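Long-range contacts in oligogalacturonate-specific porin KdgM (Dickeya dadantii, PDB 4PR7), which forms a monomeric outer-membrane porin specific for oligogalacturonides and is required for full virulence: residues Asn29-Ser34 with Ala64-Lys69; Gly59-Ala64 with Gly79-Ser84. All coordinates share one frame; numbering follows the deposited sequence.

In the fold
From the N terminus the chain runs up and down through a closed antiparallel barrel in which every strand pairs with the next. Contact 1 sits where strand 31-41 begins and strand 57-69 ends, so 29-34 and 64-69 close a loop of 29 residues. Contact 2 pairs an earlier part of strand 57-69 with strand 74-85 and closes a hairpin of 14 intervening residues between 59-64 and 79-84. Contact 2 begins at 59-64, inside the loop closed by contact 1, and ends at 79-84, beyond it, so the two cross along the chain. They share A64, and their centres lie about 14 Å apart. Together they join three consecutive wall strands, with one n-octane molecule touching both.

Contact 1: Asn29-Ser34 with Ala64-Lys69; sequences NGFGLS and ASYVYK. With OCT (N-octane), chain E.
F31, G32 and L33 pair with Y66, S65 and A64 in antiparallel register, the short strand axes 4.6 Å apart at their closest. G32 and S65 form the hydrogen-bonded pair, G32 N giving to S65 O at 2.9 Å and S65 N returning to G32 O. Just before F31, at the end of the pairing, G30 O accepts from V67 N (2.9 Å), and R26 NE also grips this oxygen. G30 turns the chain with a positive phi of 98°. In the turn entering the strand, N29 OD1 accepts from F31 N at 2.8 Å, in the carbonyl plane, an Asx turn that fixes the backbone just before F31.

This is the meeting of neighbouring strands in the wall of an outer-membrane beta-barrel, and the two aromatic rings lie on the same face as L33 and A64. With CG anti to the backbone N (chi1 -171°), F31 turns a ring edge to the face of Y66 in an offset edge-to-face stack; the planes stand at 66° and the centroids 5.5 Å apart. F31 CB adds a CH-pi contact over the Y66 ring, 4.2 Å from its centroid, while N29 O approaches the edge of that ring near its plane. Further along, L33 CD2 and F31 CZ each reach the A64 methyl, CB, which meets n-octane C8 at 3.7 Å. On the other face, S65 OG is hydrogen-bonded by R26 NH2.

Contact 2: Gly59-Ala64 with Gly79-Ser84; sequences GTEVVA and GFSLES. With OCT (N-octane), chain E; OCT (N-octane), chain F.
Both E61 and E83 hold CG anti to the backbone N (chi1 -174° and 168°) and continue as extended chains; from a non-hydrogen-bonded pair they cross at about a right angle. Their carboxylates thereby come close, E61 OE2 lying 4.0 Å from E83 OE1. The like charges are probably eased by the basic side chains around them: R92 makes a salt bridge to E61, and K38 one to E83. E61 CG also rests against L82 O at 3.5 Å. Beside them, a water bridges E61 OE2 (2.9 Å) and S81 OG (2.7 Å), joining the two strands; S81 OG is held further by R112 NH2 and R92 O.

The segments are facing parts of the two arms of an antiparallel beta hairpin in the barrel wall, with T60-S84, V62-L82 and A64-F80 as hydrogen-bonded pairs, each with two bonds. Alternation puts E61, V63, S81 and E83 on one face, where V63 CG2 packs on S81 CB at 3.8 Å, and T60, V62, A64, F80, L82 and S84 on the other; the apolar V62, A64 and F80 there meet bound n-octane, consistent with a lipid-facing barrel surface. V62 CG1 lies 3.8 Å from C2 of the chain E n-octane. F80 reaches the same molecule through CE2, and at its ring edge, in plane, C1 of the chain F n-octane approaches CD1 to 3.7 Å.

Contact 1: Asn29-Ser34 with Ala64-Lys69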
ATOM      1  N   ASN A  29       8.013  -0.911  18.992  1.00 35.42           N
ATOM      2  CA  ASN A  29       8.482   0.471  19.187  1.00 34.74           C
ATOM      3  C   ASN A  29       8.022   1.440  18.099  1.00 31.51           C
ATOM      4  O   ASN A  29       8.298   2.636  18.176  1.00 32.31           O
ATOM      5  CB  ASN A  29      10.011   0.526  19.307  1.00 35.31           C
ATOM      6  CG  ASN A  29      10.719  -0.080  18.109  1.00 33.66           C
ATOM      7  OD1 ASN A  29      10.324   0.107  16.957  1.00 33.63           O
ATOM      8  ND2 ASN A  29      11.765  -0.831  18.385  1.00 32.20           N
ATOM      9  N   GLY A  30       7.340   0.934  17.079  1.00 27.49           N
ATOM     10  CA  GLY A  30       6.850   1.790  16.001  1.00 25.56           C
ATOM     11  C   GLY A  30       7.727   1.812  14.765  1.00 22.27           C
ATOM     12  O   GLY A  30       7.261   2.236  13.717  1.00 21.79           O
ATOM     13  N   PHE A  31       8.973   1.324  14.855  1.00 23.15           N
ATOM     14  CA  PHE A  31       9.829   1.183  13.656  1.00 21.72           C
ATOM     15  C   PHE A  31       9.298   0.074  12.764  1.00 21.95           C
ATOM     16  O   PHE A  31       8.842  -0.962  13.264  1.00 19.38           O
ATOM     17  CB  PHE A  31      11.290   0.887  14.030  1.00 23.93           C
ATOM     18  CG  PHE A  31      12.258   0.952  12.865  1.00 23.82           C
ATOM     19  CD1 PHE A  31      12.811  -0.212  12.325  1.00 26.14           C
ATOM     20  CD2 PHE A  31      12.631   2.161  12.315  1.00 24.40           C
ATOM     21  CE1 PHE A  31      13.718  -0.152  11.264  1.00 24.22           C
ATOM     22  CE2 PHE A  31      13.523   2.226  11.243  1.00 24.57           C
ATOM     23  CZ  PHE A  31      14.071   1.070  10.718  1.00 23.69           C
ATOM     24  N   GLY A  32       9.364   0.299  11.449  1.00 19.63           N
ATOM     25  CA  GLY A  32       8.920  -0.700  10.469  1.00 20.06           C
ATOM     26  C   GLY A  32       9.852  -0.749   9.270  1.00 18.79           C
ATOM     27  O   GLY A  32      10.561   0.216   8.964  1.00 18.41           O
ATOM     28  N   LEU A  33       9.875  -1.891   8.616  1.00 19.15           N
ATOM     29  CA  LEU A  33      10.769  -2.114   7.508  1.00 19.92           C
ATOM     30  C   LEU A  33      10.087  -3.063   6.565  1.00 19.51           C
ATOM     31  O   LEU A  33       9.462  -4.019   7.012  1.00 22.34           O
ATOM     32  CB  LEU A  33      12.025  -2.804   8.010  1.00 22.60           C
ATOM     33  CG  LEU A  33      13.388  -2.181   7.801  1.00 28.31           C
ATOM     34  CD1 LEU A  33      14.413  -3.253   8.213  1.00 32.18           C
ATOM     35  CD2 LEU A  33      13.643  -1.684   6.384  1.00 29.22           C
ATOM     36  N   SER A  34      10.253  -2.859   5.268  1.00 18.70           N
ATOM     37  CA  SER A  34       9.753  -3.844   4.312  1.00 20.48           C
ATOM     38  C   SER A  34      10.654  -3.898   3.089  1.00 22.15           C
ATOM     39  O   SER A  34      11.396  -2.950   2.787  1.00 18.73           O
ATOM     40  CB  SER A  34       8.317  -3.503   3.898  1.00 19.56           C
ATOM     41  OG  SER A  34       8.300  -2.342   3.111  1.00 19.78           O
ATOM     42  N   ALA A  64      11.618   2.077   4.945  1.00 19.47           N
ATOM     43  CA  ALA A  64      11.730   2.207   6.398  1.00 21.21           C
ATOM     44  C   ALA A  64      10.834   3.337   6.880  1.00 21.37           C
ATOM     45  O   ALA A  64      10.700   4.367   6.210  1.00 22.36           O
ATOM     46  CB  ALA A  64      13.185   2.439   6.839  1.00 22.52           C
ATOM     47  N   SER A  65      10.213   3.138   8.040  1.00 21.71           N
ATOM     48  CA  SER A  65       9.319   4.137   8.633  1.00 21.77           C
ATOM     49  C   SER A  65       9.193   4.012  10.161  1.00 21.60           C
ATOM     50  O   SER A  65       9.699   3.074  10.765  1.00 21.64           O
ATOM     51  CB  SER A  65       7.940   4.066   7.983  1.00 20.80           C
ATOM     52  OG  SER A  65       7.365   2.771   8.055  1.00 20.16           O
ATOM     53  N   TYR A  66       8.562   5.008  10.766  1.00 23.08           N
ATOM     54  CA  TYR A  66       8.236   5.038  12.197  1.00 25.13           C
ATOM     55  C   TYR A  66       6.797   5.535  12.319  1.00 25.36           C
ATOM     56  O   TYR A  66       6.483   6.619  11.808  1.00 27.33           O
ATOM     57  CB  TYR A  66       9.153   6.033  12.943  1.00 29.59           C
ATOM     58  CG  TYR A  66      10.060   5.444  14.017  1.00 39.92           C
ATOM     59  CD1 TYR A  66      11.436   5.300  13.801  1.00 46.51           C
ATOM     60  CD2 TYR A  66       9.549   5.059  15.267  1.00 45.38           C
ATOM     61  CE1 TYR A  66      12.278   4.772  14.782  1.00 50.35           C
ATOM     62  CE2 TYR A  66      10.379   4.523  16.251  1.00 47.94           C
ATOM     63  CZ  TYR A  66      11.747   4.381  16.007  1.00 54.87           C
ATOM     64  OH  TYR A  66      12.590   3.854  16.973  1.00 49.72           O
ATOM     65  N   VAL A  67       5.935   4.768  12.989  1.00 21.71           N
ATOM     66  CA  VAL A  67       4.616   5.234  13.360  1.00 21.82           C
ATOM     67  C   VAL A  67       4.753   5.840  14.752  1.00 25.20           C
ATOM     68  O   VAL A  67       5.091   5.140  15.705  1.00 26.46           O
ATOM     69  CB  VAL A  67       3.563   4.104  13.401  1.00 21.30           C
ATOM     70  CG1 VAL A  67       2.188   4.648  13.778  1.00 22.42           C
ATOM     71  CG2 VAL A  67       3.465   3.415  12.059  1.00 21.88           C
ATOM     72  N   TYR A  68       4.538   7.146  14.857  1.00 25.22           N
ATOM     73  CA  TYR A  68       4.441   7.805  16.156  1.00 26.16           C
ATOM     74  C   TYR A  68       2.973   7.981  16.498  1.00 25.19           C
ATOM     75  O   TYR A  68       2.238   8.622  15.750  1.00 23.96           O
ATOM     76  CB  TYR A  68       5.126   9.172  16.122  1.00 28.67           C
ATOM     77  CG  TYR A  68       5.125   9.840  17.465  1.00 37.08           C
ATOM     78  CD1 TYR A  68       6.179   9.644  18.367  1.00 41.82           C
ATOM     79  CD2 TYR A  68       4.065  10.654  17.859  1.00 39.28           C
ATOM     80  CE1 TYR A  68       6.175  10.257  19.615  1.00 44.22           C
ATOM     81  CE2 TYR A  68       4.053  11.262  19.104  1.00 40.53           C
ATOM     82  CZ  TYR A  68       5.105  11.065  19.973  1.00 40.82           C
ATOM     83  OH  TYR A  68       5.071  11.662  21.206  1.00 41.18           O
ATOM     84  N   LYS A  69       2.546   7.433  17.627  1.00 25.21           N
ATOM     85  CA  LYS A  69       1.148   7.545  18.061  1.00 27.63           C
ATOM     86  C   LYS A  69       1.025   8.594  19.152  1.00 28.08           C
ATOM     87  O   LYS A  69       1.713   8.516  20.165  1.00 33.61           O
ATOM     88  CB  LYS A  69       0.650   6.203  18.588  1.00 29.56           C
ATOM     89  CG  LYS A  69       0.781   5.067  17.588  1.00 30.43           C
ATOM     90  CD  LYS A  69       0.143   3.815  18.158  1.00 34.71           C
ATOM     91  CE  LYS A  69       0.174   2.667  17.171  1.00 37.20           C
ATOM     92  NZ  LYS A  69      -0.516   3.026  15.903  1.00 40.17           N
TER
HETATM   93  C1  OCT E 303      19.507  -1.942   3.251  1.00 53.03           C
HETATM   94  C2  OCT E 303      18.139  -1.364   2.947  1.00 57.31           C
HETATM   95  C3  OCT E 303      17.644  -0.370   4.005  1.00 53.31           C
HETATM   96  C4  OCT E 303      17.821   1.078   3.556  1.00 52.56           C
HETATM   97  C5  OCT E 303      16.774   1.999   4.167  1.00 50.47           C
HETATM   98  C6  OCT E 303      16.867   2.010   5.688  1.00 48.24           C
HETATM   99  C7  OCT E 303      16.826   3.430   6.240  1.00 45.09           C
HETATM  100  C8  OCT E 303      16.643   3.439   7.744  1.00 48.76           C

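Contact 2: Gly59-Ala64 with Gly79-Ser84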
ATOM      1  N   GLY A  59      12.021  -5.319 -10.253  1.00 38.56           N
ATOM      2  CA  GLY A  59      12.475  -4.266  -9.366  1.00 37.39           C
ATOM      3  C   GLY A  59      12.407  -4.681  -7.921  1.00 32.90           C
ATOM      4  O   GLY A  59      11.760  -5.675  -7.581  1.00 29.85           O
ATOM      5  N   THR A  60      13.079  -3.904  -7.079  1.00 29.40           N
ATOM      6  CA  THR A  60      13.137  -4.164  -5.661  1.00 30.21           C
ATOM      7  C   THR A  60      12.951  -2.853  -4.922  1.00 27.75           C
ATOM      8  O   THR A  60      13.700  -1.909  -5.157  1.00 30.63           O
ATOM      9  CB  THR A  60      14.487  -4.793  -5.259  1.00 32.97           C
ATOM     10  OG1 THR A  60      14.543  -6.133  -5.747  1.00 34.04           O
ATOM     11  CG2 THR A  60      14.636  -4.835  -3.738  1.00 37.93           C
ATOM     12  N   GLU A  61      11.970  -2.800  -4.037  1.00 23.11           N
ATOM     13  CA  GLU A  61      11.763  -1.622  -3.214  1.00 23.80           C
ATOM     14  C   GLU A  61      11.965  -1.981  -1.764  1.00 22.30           C
ATOM     15  O   GLU A  61      11.541  -3.052  -1.336  1.00 24.87           O
ATOM     16  CB  GLU A  61      10.367  -1.053  -3.401  1.00 23.33           C
ATOM     17  CG  GLU A  61      10.166   0.265  -2.666  1.00 26.25           C
ATOM     18  CD  GLU A  61       8.853   0.942  -3.001  1.00 29.20           C
ATOM     19  OE1 GLU A  61       7.808   0.273  -2.908  1.00 30.67           O
ATOM     20  OE2 GLU A  61       8.874   2.144  -3.340  1.00 30.97           O
ATOM     21  N   VAL A  62      12.615  -1.084  -1.029  1.00 21.43           N
ATOM     22  CA  VAL A  62      12.766  -1.187   0.414  1.00 21.21           C
ATOM     23  C   VAL A  62      12.190   0.065   1.067  1.00 20.12           C
ATOM     24  O   VAL A  62      12.410   1.182   0.590  1.00 19.85           O
ATOM     25  CB  VAL A  62      14.246  -1.314   0.829  1.00 24.30           C
ATOM     26  CG1 VAL A  62      14.362  -1.482   2.338  1.00 27.75           C
ATOM     27  CG2 VAL A  62      14.893  -2.499   0.137  1.00 25.15           C
ATOM     28  N   VAL A  63      11.480  -0.127   2.177  1.00 21.24           N
ATOM     29  CA  VAL A  63      10.827   0.970   2.915  1.00 20.70           C
ATOM     30  C   VAL A  63      11.203   0.936   4.391  1.00 21.78           C
ATOM     31  O   VAL A  63      11.159  -0.125   5.013  1.00 22.38           O
ATOM     32  CB  VAL A  63       9.294   0.887   2.794  1.00 20.61           C
ATOM     33  CG1 VAL A  63       8.642   2.116   3.410  1.00 19.41           C
ATOM     34  CG2 VAL A  63       8.889   0.783   1.325  1.00 22.80           C
ATOM     35  N   ALA A  64      11.618   2.077   4.945  1.00 19.47           N
ATOM     36  CA  ALA A  64      11.730   2.207   6.398  1.00 21.21           C
ATOM     37  C   ALA A  64      10.834   3.337   6.880  1.00 21.37           C
ATOM     38  O   ALA A  64      10.700   4.367   6.210  1.00 22.36           O
ATOM     39  CB  ALA A  64      13.185   2.439   6.839  1.00 22.52           C
ATOM     40  N   GLY A  79       8.101   8.198   6.313  1.00 23.22           N
ATOM     41  CA  GLY A  79       8.683   7.039   5.655  1.00 19.59           C
ATOM     42  C   GLY A  79       9.713   7.419   4.620  1.00 18.55           C
ATOM     43  O   GLY A  79       9.700   8.516   4.101  1.00 17.99           O
ATOM     44  N   PHE A  80      10.594   6.472   4.338  1.00 19.39           N
ATOM     45  CA  PHE A  80      11.671   6.608   3.401  1.00 21.59           C
ATOM     46  C   PHE A  80      11.656   5.370   2.493  1.00 23.40           C
ATOM     47  O   PHE A  80      11.612   4.239   2.992  1.00 23.84           O
ATOM     48  CB  PHE A  80      12.984   6.682   4.185  1.00 25.04           C
ATOM     49  CG  PHE A  80      14.193   6.625   3.316  1.00 26.64           C
ATOM     50  CD1 PHE A  80      14.708   7.781   2.772  1.00 28.47           C
ATOM     51  CD2 PHE A  80      14.807   5.407   3.032  1.00 27.81           C
ATOM     52  CE1 PHE A  80      15.829   7.733   1.963  1.00 30.24           C
ATOM     53  CE2 PHE A  80      15.920   5.350   2.209  1.00 28.47           C
ATOM     54  CZ  PHE A  80      16.419   6.518   1.668  1.00 31.04           C
ATOM     55  N   SER A  81      11.676   5.551   1.170  1.00 23.57           N
ATOM     56  CA  SER A  81      11.791   4.391   0.280  1.00 22.98           C
ATOM     57  C   SER A  81      12.679   4.630  -0.938  1.00 22.95           C
ATOM     58  O   SER A  81      12.723   5.730  -1.485  1.00 21.57           O
ATOM     59  CB  SER A  81      10.398   3.921  -0.181  1.00 25.32           C
ATOM     60  OG  SER A  81      10.032   4.523  -1.413  1.00 30.19           O
ATOM     61  N   LEU A  82      13.388   3.575  -1.338  1.00 23.25           N
ATOM     62  CA  LEU A  82      14.188   3.546  -2.553  1.00 26.81           C
ATOM     63  C   LEU A  82      13.757   2.335  -3.343  1.00 28.10           C
ATOM     64  O   LEU A  82      13.524   1.274  -2.766  1.00 27.21           O
ATOM     65  CB  LEU A  82      15.675   3.415  -2.240  1.00 25.43           C
ATOM     66  CG  LEU A  82      16.336   4.522  -1.436  1.00 26.01           C
ATOM     67  CD1 LEU A  82      17.791   4.151  -1.176  1.00 27.80           C
ATOM     68  CD2 LEU A  82      16.254   5.866  -2.155  1.00 26.10           C
ATOM     69  N   GLU A  83      13.646   2.505  -4.658  1.00 31.58           N
ATOM     70  CA  GLU A  83      13.377   1.405  -5.557  1.00 31.12           C
ATOM     71  C   GLU A  83      14.459   1.330  -6.610  1.00 35.37           C
ATOM     72  O   GLU A  83      14.907   2.350  -7.127  1.00 35.51           O
ATOM     73  CB  GLU A  83      12.001   1.539  -6.222  1.00 34.47           C
ATOM     74  CG  GLU A  83      11.812   0.563  -7.385  1.00 36.72           C
ATOM     75  CD  GLU A  83      10.373   0.161  -7.663  1.00 35.31           C
ATOM     76  OE1 GLU A  83       9.430   0.668  -7.022  1.00 36.39           O
ATOM     77  OE2 GLU A  83      10.203  -0.704  -8.534  1.00 40.40           O
ATOM     78  N   SER A  84      14.878   0.098  -6.902  1.00 34.46           N
ATOM     79  CA  SER A  84      15.834  -0.193  -7.944  1.00 36.66           C
ATOM     80  C   SER A  84      15.218  -1.264  -8.845  1.00 39.56           C
ATOM     81  O   SER A  84      14.706  -2.261  -8.346  1.00 39.51           O
ATOM     82  CB  SER A  84      17.144  -0.697  -7.332  1.00 36.59           C
ATOM     83  OG  SER A  84      17.894   0.376  -6.797  1.00 36.75           O
TER
HETATM   84  C1  OCT E 303      19.507  -1.942   3.251  1.00 53.03           C
HETATM   85  C2  OCT E 303      18.139  -1.364   2.947  1.00 57.31           C
HETATM   86  C3  OCT E 303      17.644  -0.370   4.005  1.00 53.31           C
HETATM   87  C4  OCT E 303      17.821   1.078   3.556  1.00 52.56           C
HETATM   88  C5  OCT E 303      16.774   1.999   4.167  1.00 50.47           C
HETATM   89  C6  OCT E 303      16.867   2.010   5.688  1.00 48.24           C
HETATM   90  C7  OCT E 303      16.826   3.430   6.240  1.00 45.09           C
HETATM   91  C8  OCT E 303      16.643   3.439   7.744  1.00 48.76           C
HETATM   92  C1  OCT F 304      13.422  11.095   3.945  1.00 55.58           C
HETATM   93  C2  OCT F 304      12.680  10.911   5.252  1.00 50.11           C
HETATM   94  C3  OCT F 304      11.172  11.078   5.062  1.00 53.15           C
HETATM   95  C4  OCT F 304      10.720  12.536   4.908  1.00 51.82           C
HETATM   96  C5  OCT F 304       9.198  12.644   4.989  1.00 44.58           C
HETATM   97  C6  OCT F 304       8.692  14.057   4.723  1.00 43.25           C
HETATM   98  C7  OCT F 304       8.544  14.359   3.232  1.00 42.20           C
HETATM   99  C8  OCT F 304       7.440  13.536   2.604  1.00 38.63           C
HETATM  100  O   HOH W   1      10.708   4.260  -4.048  1.00 28.59           O